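Local coordinates for protein ribonucleoside-diphosphate reductase subunit beta (Bacillus halodurans C-125, PDB 2RCC) that probably supplies precursors for DNA synthesis as the iron-binding small subunit of ribonucleotide reductase, which converts ribonucleoside diphosphates to their 2'-deoxy forms, at residues E164-V167 and K173-L176. Sequence-based numbering, arbitrary orientation.
Sequences EKFV and KTFL
F166 and T174 meet where helix 150-168 ends and helix 172-187 begins, the helices joined by a short turn; their side chains cross at about a right angle, and F166 CA and T174 CA lie 4.9 Å apart. T174, on the first turn of helix 172-187, directs its CB at the other helix, 3.7 Å from F166 CA. The methyl CG2 rests 3.7 Å from the carbonyl O of K165, whereas OG1 approaches the ring of F166 obliquely, 3.4 Å from CD1. This hydroxyl works in both directions within the turn, donating to N169 O and accepting from T171 N. F166 and F175 each carry CG opposite the backbone N (chi1 174° and -169°), which sends the two side chains off side by side in the same direction. The rings form an offset edge-to-face pair, centroids 5.9 Å apart and planes at 69°: the edge of F175 is presented to the face of F166, with F175 CD2 3.8 Å from F166 CE1. Y102 adds a second edge-to-face contact to F166, A99 touches both phenylalanines, and L234 of helix 207-237 packs on F175. With no hydrogen bond between the segments, this helical hairpin of the ferritin-like bundle closes through aromatic and van der Waals contact.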
loop_
_atom_site.group_PDB
_atom_site.type_symbol
_atom_site.label_atom_id
_atom_site.label_comp_id
_atom_site.label_asym_id
_atom_site.label_seq_id
_atom_site.Cartn_x
_atom_site.Cartn_y
_atom_site.Cartn_z
ATOM N N GLU A 164 12.751 -13.636 -12.454
ATOM C CA GLU A 164 13.611 -14.583 -11.714
ATOM C C GLU A 164 15.102 -14.248 -11.751
ATOM O O GLU A 164 15.848 -14.634 -10.853
ATOM C CB GLU A 164 13.408 -16.013 -12.218
ATOM C CG GLU A 164 12.201 -16.688 -11.601
ATOM C CD GLU A 164 12.450 -17.051 -10.149
ATOM O OE1 GLU A 164 13.576 -17.507 -9.825
ATOM O OE2 GLU A 164 11.522 -16.891 -9.332
ATOM N N LYS A 165 15.528 -13.548 -12.800
ATOM C CA LYS A 165 16.906 -13.082 -12.903
ATOM C C LYS A 165 17.266 -12.107 -11.776
ATOM O O LYS A 165 18.401 -12.111 -11.318
ATOM C CB LYS A 165 17.202 -12.560 -14.326
ATOM C CG LYS A 165 17.307 -13.766 -15.301
ATOM C CD LYS A 165 17.540 -13.409 -16.745
ATOM C CE LYS A 165 17.804 -14.676 -17.569
ATOM N NZ LYS A 165 16.709 -15.693 -17.433
ATOM N N PHE A 166 16.300 -11.309 -11.308
ATOM C CA PHE A 166 16.510 -10.432 -10.174
ATOM C C PHE A 166 16.594 -11.245 -8.863
ATOM O O PHE A 166 17.488 -10.988 -8.047
ATOM C CB PHE A 166 15.412 -9.344 -10.073
ATOM C CG PHE A 166 15.522 -8.513 -8.848
ATOM C CD1 PHE A 166 16.427 -7.467 -8.783
ATOM C CD2 PHE A 166 14.741 -8.784 -7.732
ATOM C CE1 PHE A 166 16.564 -6.705 -7.646
ATOM C CE2 PHE A 166 14.885 -8.014 -6.572
ATOM C CZ PHE A 166 15.783 -6.975 -6.538
ATOM N N VAL A 167 15.694 -12.216 -8.666
ATOM C CA VAL A 167 15.710 -12.991 -7.404
ATOM C C VAL A 167 17.002 -13.796 -7.282
ATOM O O VAL A 167 17.543 -13.901 -6.186
ATOM C CB VAL A 167 14.473 -13.916 -7.170
ATOM C CG1 VAL A 167 13.165 -13.170 -7.423
ATOM C CG2 VAL A 167 14.547 -15.148 -8.018
ATOM N N LYS A 173 21.468 -3.706 -12.290
ATOM C CA LYS A 173 21.175 -4.126 -13.648
ATOM C C LYS A 173 19.915 -4.997 -13.702
ATOM O O LYS A 173 19.070 -4.767 -14.534
ATOM C CB LYS A 173 22.371 -4.889 -14.223
ATOM C CG LYS A 173 22.273 -5.244 -15.697
ATOM C CD LYS A 173 23.477 -6.096 -16.108
ATOM C CE LYS A 173 23.346 -6.605 -17.532
ATOM N NZ LYS A 173 23.294 -5.457 -18.492
ATOM N N THR A 174 19.816 -6.002 -12.838
ATOM C CA THR A 174 18.607 -6.856 -12.772
ATOM C C THR A 174 17.387 -6.072 -12.213
ATOM O O THR A 174 16.238 -6.360 -12.568
ATOM C CB THR A 174 18.858 -8.166 -11.993
ATOM O OG1 THR A 174 19.240 -7.881 -10.626
ATOM C CG2 THR A 174 19.913 -9.016 -12.698
ATOM N N PHE A 175 17.615 -5.083 -11.348
ATOM C CA PHE A 175 16.538 -4.223 -10.867
ATOM C C PHE A 175 15.969 -3.384 -12.013
ATOM O O PHE A 175 14.748 -3.255 -12.164
ATOM C CB PHE A 175 17.009 -3.308 -9.751
ATOM C CG PHE A 175 15.891 -2.606 -9.066
ATOM C CD1 PHE A 175 15.442 -1.389 -9.541
ATOM C CD2 PHE A 175 15.260 -3.173 -7.964
ATOM C CE1 PHE A 175 14.364 -0.713 -8.910
ATOM C CE2 PHE A 175 14.179 -2.503 -7.331
ATOM C CZ PHE A 175 13.751 -1.273 -7.821
ATOM N N LEU A 176 16.849 -2.798 -12.808
ATOM C CA LEU A 176 16.452 -2.021 -13.990
ATOM C C LEU A 176 15.645 -2.889 -14.981
ATOM O O LEU A 176 14.641 -2.449 -15.495
ATOM C CB LEU A 176 17.685 -1.435 -14.684
ATOM C CG LEU A 176 17.454 -0.360 -15.762
ATOM C CD1 LEU A 176 17.027 0.932 -15.103
ATOM C CD2 LEU A 176 18.714 -0.098 -16.561
#